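Local coordinates for protein similarities with probable monooxygenase (Photorhabdus luminescens, PDB 4HB9) that binds flavin-adenine dinucleotide and is probably a flavin-dependent monooxygenase of the aromatic-ring hydroxylase type, at residues Ser377-Ser380 with Ala381-Ala384; Glu57-Pro60 with Ala61-Leu65; Lys357-Ser360 with Asp361-Gln365. All blocks are in the same frame, centred on the assembly; numbering follows the deposited sequence.

Contact 1: residues Ser377-Ser380 with Ala381-Ala384. With EDO (1,2-ethanediol), chain F.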
loop_
_atom_site.group_PDB
_atom_site.type_symbol
_atom_site.label_atom_id
_atom_site.label_comp_id
_atom_site.label_asym_id
_atom_site.label_seq_id
_atom_site.Cartn_x
_atom_site.Cartn_y
_atom_site.Cartn_z
ATOM N N SER A 377 13.302 -2.492 -2.852
ATOM C CA SER A 377 12.355 -3.603 -2.613
ATOM C C SER A 377 12.807 -4.937 -3.196
ATOM O O SER A 377 12.707 -5.987 -2.547
ATOM C CB SER A 377 10.980 -3.274 -3.188
ATOM O OG SER A 377 10.414 -2.186 -2.510
ATOM N N LEU A 378 13.290 -4.904 -4.430
ATOM C CA LEU A 378 13.780 -6.093 -5.076
ATOM C C LEU A 378 14.968 -6.688 -4.311
ATOM O O LEU A 378 14.976 -7.880 -4.006
ATOM C CB LEU A 378 14.165 -5.789 -6.519
ATOM C CG LEU A 378 14.634 -6.971 -7.365
ATOM C CD1 LEU A 378 13.618 -8.099 -7.410
ATOM C CD2 LEU A 378 14.918 -6.487 -8.773
ATOM N N ARG A 379 15.956 -5.867 -3.967
ATOM C CA ARG A 379 17.116 -6.383 -3.231
ATOM C C ARG A 379 16.746 -6.927 -1.848
ATOM O O ARG A 379 17.328 -7.918 -1.400
ATOM C CB ARG A 379 18.205 -5.320 -3.102
ATOM C CG ARG A 379 18.761 -4.908 -4.456
ATOM C CD ARG A 379 20.018 -4.062 -4.347
ATOM N NE ARG A 379 19.739 -2.678 -3.950
ATOM C CZ ARG A 379 19.301 -1.721 -4.767
ATOM N NH1 ARG A 379 19.064 -1.976 -6.048
ATOM N NH2 ARG A 379 19.079 -0.500 -4.292
ATOM N N SER A 380 15.802 -6.271 -1.181
ATOM C CA SER A 380 15.320 -6.733 0.120
ATOM C C SER A 380 14.685 -8.116 0.009
ATOM O O SER A 380 14.964 -9.011 0.816
ATOM C CB SER A 380 14.298 -5.752 0.707
ATOM O OG SER A 380 13.719 -6.293 1.878
ATOM N N ALA A 381 13.828 -8.297 -0.990
ATOM C CA ALA A 381 13.212 -9.592 -1.209
ATOM C C ALA A 381 14.277 -10.659 -1.502
ATOM O O ALA A 381 14.217 -11.779 -1.002
ATOM C CB ALA A 381 12.201 -9.509 -2.337
ATOM N N GLN A 382 15.267 -10.319 -2.328
ATOM C CA GLN A 382 16.301 -11.284 -2.675
ATOM C C GLN A 382 17.137 -11.626 -1.444
ATOM O O GLN A 382 17.541 -12.794 -1.260
ATOM C CB GLN A 382 17.176 -10.745 -3.802
ATOM C CG GLN A 382 16.423 -10.572 -5.132
ATOM C CD GLN A 382 17.236 -9.826 -6.193
ATOM O OE1 GLN A 382 18.113 -9.047 -5.862
ATOM N NE2 GLN A 382 16.908 -10.039 -7.466
ATOM N N ASN A 383 17.387 -10.626 -0.615
ATOM C CA ASN A 383 18.155 -10.836 0.601
ATOM C C ASN A 383 17.458 -11.829 1.544
ATOM O O ASN A 383 18.129 -12.602 2.264
ATOM C CB ASN A 383 18.398 -9.536 1.333
ATOM C CG ASN A 383 19.377 -9.697 2.483
ATOM O OD1 ASN A 383 20.422 -10.348 2.344
ATOM N ND2 ASN A 383 19.032 -9.117 3.641
ATOM N N ALA A 384 16.122 -11.861 1.515
ATOM C CA ALA A 384 15.413 -12.798 2.385
ATOM C C ALA A 384 15.777 -14.264 2.056
ATOM O O ALA A 384 15.761 -15.118 2.925
ATOM C CB ALA A 384 13.908 -12.581 2.269
HETATM C C1 EDO F . 14.351 -8.721 4.571
HETATM O O1 EDO F . 13.423 -9.016 3.529
HETATM C C2 EDO F . 15.764 -8.895 4.042
HETATM O O2 EDO F . 16.360 -7.634 3.688
#

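Contact 2: residues Glu57-Pro60 with Ala61-Leu65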
loop_
_atom_site.group_PDB
_atom_site.type_symbol
_atom_site.label_atom_id
_atom_site.label_comp_id
_atom_site.label_asym_id
_atom_site.label_seq_id
_atom_site.Cartn_x
_atom_site.Cartn_y
_atom_site.Cartn_z
ATOM N N GLU A 57 0.286 18.215 4.623
ATOM C CA GLU A 57 0.201 19.291 3.615
ATOM C C GLU A 57 -1.066 19.225 2.737
ATOM O O GLU A 57 -1.479 20.229 2.165
ATOM C CB GLU A 57 1.505 19.328 2.773
ATOM C CG GLU A 57 2.734 19.625 3.643
ATOM C CD GLU A 57 3.986 20.078 2.896
ATOM O OE1 GLU A 57 4.009 20.104 1.643
ATOM O OE2 GLU A 57 4.975 20.416 3.593
ATOM N N CYS A 58 -1.697 18.064 2.620
ATOM C CA CYS A 58 -2.887 17.956 1.772
ATOM C C CYS A 58 -4.214 17.968 2.513
ATOM O O CYS A 58 -5.217 18.473 1.988
ATOM C CB CYS A 58 -2.846 16.685 0.933
ATOM S SG CYS A 58 -1.565 16.738 -0.336
ATOM N N LEU A 59 -4.235 17.348 3.691
ATOM C CA LEU A 59 -5.476 17.127 4.416
ATOM C C LEU A 59 -5.965 18.422 5.085
ATOM O O LEU A 59 -5.142 19.186 5.601
ATOM C CB LEU A 59 -5.285 16.070 5.498
ATOM C CG LEU A 59 -5.202 14.574 5.166
ATOM C CD1 LEU A 59 -4.998 13.776 6.456
ATOM C CD2 LEU A 59 -6.409 14.052 4.449
ATOM N N PRO A 60 -7.290 18.642 5.109
ATOM C CA PRO A 60 -7.822 19.694 5.988
ATOM C C PRO A 60 -7.394 19.441 7.419
ATOM O O PRO A 60 -7.148 18.293 7.794
ATOM C CB PRO A 60 -9.329 19.551 5.874
ATOM C CG PRO A 60 -9.562 18.781 4.624
ATOM C CD PRO A 60 -8.371 17.888 4.454
ATOM N N ALA A 61 -7.293 20.501 8.205
ATOM C CA ALA A 61 -6.797 20.373 9.560
ATOM C C ALA A 61 -7.621 19.372 10.374
ATOM O O ALA A 61 -7.059 18.641 11.173
ATOM C CB ALA A 61 -6.778 21.733 10.241
ATOM N N GLU A 62 -8.933 19.305 10.171
ATOM C CA GLU A 62 -9.722 18.387 11.001
ATOM C C GLU A 62 -9.360 16.915 10.699
ATOM O O GLU A 62 -9.268 16.082 11.613
ATOM C CB GLU A 62 -11.220 18.660 10.941
ATOM C CG GLU A 62 -11.928 18.359 9.636
ATOM C CD GLU A 62 -13.451 18.483 9.754
ATOM O OE1 GLU A 62 -14.026 18.137 10.827
ATOM O OE2 GLU A 62 -14.077 18.893 8.754
ATOM N N ASN A 63 -9.108 16.613 9.428
ATOM C CA ASN A 63 -8.653 15.259 9.047
ATOM C C ASN A 63 -7.263 14.972 9.620
ATOM O O ASN A 63 -7.014 13.872 10.143
ATOM C CB ASN A 63 -8.603 15.069 7.526
ATOM C CG ASN A 63 -9.917 15.367 6.841
ATOM O OD1 ASN A 63 -10.490 16.437 7.023
ATOM N ND2 ASN A 63 -10.390 14.439 6.034
ATOM N N TRP A 64 -6.369 15.949 9.545
ATOM C CA TRP A 64 -5.017 15.767 10.061
ATOM C C TRP A 64 -5.058 15.480 11.572
ATOM O O TRP A 64 -4.434 14.535 12.063
ATOM C CB TRP A 64 -4.140 16.989 9.756
ATOM C CG TRP A 64 -2.840 16.950 10.455
ATOM C CD1 TRP A 64 -2.422 17.766 11.463
ATOM C CD2 TRP A 64 -1.796 16.018 10.240
ATOM N NE1 TRP A 64 -1.174 17.404 11.876
ATOM C CE2 TRP A 64 -0.771 16.319 11.155
ATOM C CE3 TRP A 64 -1.616 14.958 9.360
ATOM C CZ2 TRP A 64 0.412 15.614 11.185
ATOM C CZ3 TRP A 64 -0.460 14.245 9.415
ATOM C CH2 TRP A 64 0.541 14.574 10.317
ATOM N N LEU A 65 -5.855 16.242 12.307
ATOM C CA LEU A 65 -5.961 15.977 13.756
ATOM C C LEU A 65 -6.520 14.581 14.040
ATOM O O LEU A 65 -6.079 13.917 14.996
ATOM C CB LEU A 65 -6.807 17.035 14.463
ATOM C CG LEU A 65 -6.237 18.445 14.569
ATOM C CD1 LEU A 65 -7.176 19.308 15.395
ATOM C CD2 LEU A 65 -4.846 18.491 15.161
#

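Contact 3: residues Lys357-Ser360 with Asp361-Gln365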
loop_
_atom_site.group_PDB
_atom_site.type_symbol
_atom_site.label_atom_id
_atom_site.label_comp_id
_atom_site.label_asym_id
_atom_site.label_seq_id
_atom_site.Cartn_x
_atom_site.Cartn_y
_atom_site.Cartn_z
ATOM N N LYS A 357 3.658 20.488 -19.397
ATOM C CA LYS A 357 4.978 20.650 -18.805
ATOM C C LYS A 357 4.981 20.297 -17.304
ATOM O O LYS A 357 5.900 19.643 -16.818
ATOM C CB LYS A 357 5.528 22.069 -18.987
ATOM C CG LYS A 357 6.422 22.271 -20.199
ATOM C CD LYS A 357 6.929 23.716 -20.242
ATOM C CE LYS A 357 7.722 24.051 -21.500
ATOM N NZ LYS A 357 6.852 24.236 -22.691
ATOM N N ALA A 358 3.983 20.787 -16.573
ATOM C CA ALA A 358 3.891 20.512 -15.132
ATOM C C ALA A 358 3.708 19.001 -14.886
ATOM O O ALA A 358 4.326 18.440 -13.980
ATOM C CB ALA A 358 2.734 21.299 -14.523
ATOM N N ILE A 359 2.865 18.359 -15.686
ATOM C CA ILE A 359 2.691 16.907 -15.614
ATOM C C ILE A 359 4.027 16.192 -15.872
ATOM O O ILE A 359 4.402 15.277 -15.137
ATOM C CB ILE A 359 1.569 16.413 -16.536
ATOM C CG1 ILE A 359 0.211 16.870 -15.987
ATOM C CG2 ILE A 359 1.591 14.895 -16.639
ATOM C CD1 ILE A 359 -0.950 16.653 -16.925
ATOM N N SER A 360 4.760 16.636 -16.890
ATOM C CA SER A 360 6.089 16.089 -17.195
ATOM C C SER A 360 7.074 16.159 -16.049
ATOM O O SER A 360 7.847 15.209 -15.828
ATOM C CB SER A 360 6.694 16.833 -18.413
ATOM O OG SER A 360 7.849 16.158 -18.828
ATOM N N ASP A 361 7.071 17.290 -15.338
ATOM C CA ASP A 361 7.923 17.532 -14.166
ATOM C C ASP A 361 7.582 16.522 -13.075
ATOM O O ASP A 361 8.486 15.922 -12.454
ATOM C CB ASP A 361 7.699 18.979 -13.646
ATOM C CG ASP A 361 8.658 19.403 -12.530
ATOM O OD1 ASP A 361 9.680 18.747 -12.263
ATOM O OD2 ASP A 361 8.394 20.448 -11.885
ATOM N N TYR A 362 6.282 16.387 -12.810
ATOM C CA TYR A 362 5.794 15.385 -11.839
ATOM C C TYR A 362 6.315 13.988 -12.217
ATOM O O TYR A 362 6.882 13.291 -11.392
ATOM C CB TYR A 362 4.254 15.384 -11.788
ATOM C CG TYR A 362 3.683 14.073 -11.245
ATOM C CD1 TYR A 362 3.883 13.693 -9.921
ATOM C CD2 TYR A 362 3.009 13.199 -12.074
ATOM C CE1 TYR A 362 3.383 12.477 -9.437
ATOM C CE2 TYR A 362 2.510 11.996 -11.612
ATOM C CZ TYR A 362 2.701 11.635 -10.291
ATOM O OH TYR A 362 2.206 10.427 -9.852
ATOM N N GLU A 363 6.113 13.607 -13.478
ATOM C CA GLU A 363 6.467 12.268 -13.949
ATOM C C GLU A 363 7.950 11.990 -13.855
ATOM O O GLU A 363 8.358 10.882 -13.480
ATOM C CB GLU A 363 5.920 12.007 -15.362
ATOM C CG GLU A 363 4.398 11.905 -15.380
ATOM C CD GLU A 363 3.820 11.829 -16.762
ATOM O OE1 GLU A 363 4.494 12.353 -17.688
ATOM O OE2 GLU A 363 2.676 11.306 -16.930
ATOM N N GLN A 364 8.767 12.997 -14.153
ATOM C CA GLN A 364 10.218 12.840 -14.101
ATOM C C GLN A 364 10.701 12.676 -12.645
ATOM O O GLN A 364 11.510 11.794 -12.341
ATOM C CB GLN A 364 10.913 14.023 -14.793
ATOM C CG GLN A 364 12.395 13.850 -14.996
ATOM C CD GLN A 364 12.770 12.889 -16.127
ATOM O OE1 GLN A 364 11.914 12.285 -16.791
ATOM N NE2 GLN A 364 14.067 12.722 -16.330
ATOM N N GLN A 365 10.191 13.499 -11.738
ATOM C CA GLN A 365 10.532 13.365 -10.328
ATOM C C GLN A 365 10.046 12.034 -9.778
ATOM O O GLN A 365 10.755 11.377 -9.012
ATOM C CB GLN A 365 9.948 14.507 -9.484
ATOM C CG GLN A 365 10.556 15.856 -9.806
ATOM C CD GLN A 365 10.270 16.898 -8.752
ATOM O OE1 GLN A 365 10.258 16.608 -7.547
ATOM N NE2 GLN A 365 10.059 18.125 -9.195
HETATM O O HOH W 1 8.891 13.667 -17.812
#

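Contact 1: residues Ser377-Ser380 with Ala381-Ala384
Leu378 and Gln382 meet one helical turn apart because their first torsions differ: CG of Leu378 is anti to the backbone N (chi1 -177°), whereas CG of Gln382 sits beside the backbone N (chi1 -66°) and its chain then runs extended. The glutamine is thereby folded back toward the preceding turn, where the two side chains cross obliquely, Gln382 NE2 3.8 Å from Leu378 CD1. The aliphatic stem of Gln382 rides over the peptide of the earlier residue, CG being 3.3 Å from Leu378 O. A long, flexible glutamine suits this surface position, since its methylenes run along the carbonyls and its amide is laid beside the leucine branch. Ala381 donates its N to Ser377 O at 3.0 Å. The same pattern follows from Gln382 N to Leu378 O and from Asn383 N to Arg379 O (2.8 Å). On another face an ethanediol molecule, probably from the crystallisation liquor, is held by both turns: its O1 donates to Ser380 O (3.1 Å), while Asn383 ND2 reaches its O2 in an almost straight bond (3.1 Å, 175°). Asn383 OD1 turns instead to Ser389 N, beyond the helix, and Trp219 of strand 218-228 packs against Asn383 and Ala384. The i to i+4 bonding and side-chain spacing are those of a regular alpha-helix, here the C-terminal part of helix 355-386 where it passes the mixed sheet.

Contact 2: residues Glu57-Pro60 with Ala61-Leu65
Between Leu59 and Ala61 the chain leaves one helix and enters the next: Leu59 and Pro60 are extended before helical angles resume at Ala61. Pro60 occupies the N-cap position, where its ring restricts phi and its lack of an N-H costs no helical bond. Its carbonyl opens the new helix by accepting Trp64 N at 3.0 Å in a nearly straight bond (164°). This is a short two-residue connection between helices 49-58 and 61-70, packed on helix 11-22 with the Leu59 side chain about 13 Å from the FAD at the nearest atoms. Leu59 directs its side chain forward against the first turn, crossing that of Asn63 at about a right angle; its CD2 lies 3.9 Å from Asn63 CB. The branched aliphatic group suits this buried corner, which His18 of helix 11-22 also lines. Asn63 has CG beside its own backbone N (chi1 -55°), a torsion that brings the amide over the proline ring, with OD1 3.5 Å from Pro60 CG. Asn63 ND2 donates to Ile117 O and Lys120 O, and so ties the helix start to helix 111-119 and the residue after it. The Trp64 indole packs on Lys52, Leu55 and Gln56 of helix 49-58.

Contact 3: residues Lys357-Ser360 with Asp361-Gln365
Ile359 and Glu363 run alongside each other in the same direction, one turn apart on the alpha-helix 355-386, which packs against the FAD-binding Rossmann-like region. The methyl CG2 of Ile359 comes 3.8 Å from Glu363 OE2, while the extended glutamate stem passes Ile359 O, with CG 3.4 Å from it. Both can lie this close because Glu363 CG is beside its backbone N (chi1 -69°), swinging the carboxylate back along the helix. Beneath them run the i to i+4 bonds, among them Glu363 N to Ile359 O at 2.9 Å and Tyr362 N to Ala358 O at 3.1 Å. Tyr362 has CG anti to its backbone N (chi1 158°), and Ile359 O lies at the ring edge, 4.0 Å from Tyr362 CD2.

In the next shell the buried carboxylate of Glu363 is well satisfied: OE2 accepts from Trp308 NE1 and is hydrogen-bonded to Thr314 OG1, and OE1 pairs with Ser310 OG. These three bonds would be expected to favour the charged form and fix its rotation. A tyrosine, whose hydroxyl lies far from the helix backbone, can reach the carbonyl at the end of strand 313-315, and Tyr362 OH bonds Leu315 O there. On the side facing helix 330-349, Asp361 forms a salt bridge with Lys344 through OD2, while its OD1 takes Gln365 NE2 at 3.2 Å from above the carboxylate plane. On the more open face, a water lies 2.7 Å from Ser360 O and hydrogen-bonds Ser360 OG at 2.9 Å.

Along the chain contact 2 comes first, then contact 3, then contact 1. Contacts 3 and 1 share helix 355-386, contact 3 near its start and contact 1 near its end, their centres 29 Å apart and their nearest atoms about 15 Å apart. That one long helix therefore spans from strand 313-315 of the parallel sheet to strand 218-228 of the mixed sheet. Contact 2 lies on the opposite side of the chain's centre from contact 1, 35 Å between centres, and 25 Å from contact 3. Helix 330-349 packs on residues of both contact 2 and contact 3. They are three separate local contacts, none touching another, whose nearest side chains lie about 9 to 13 Å from the FAD.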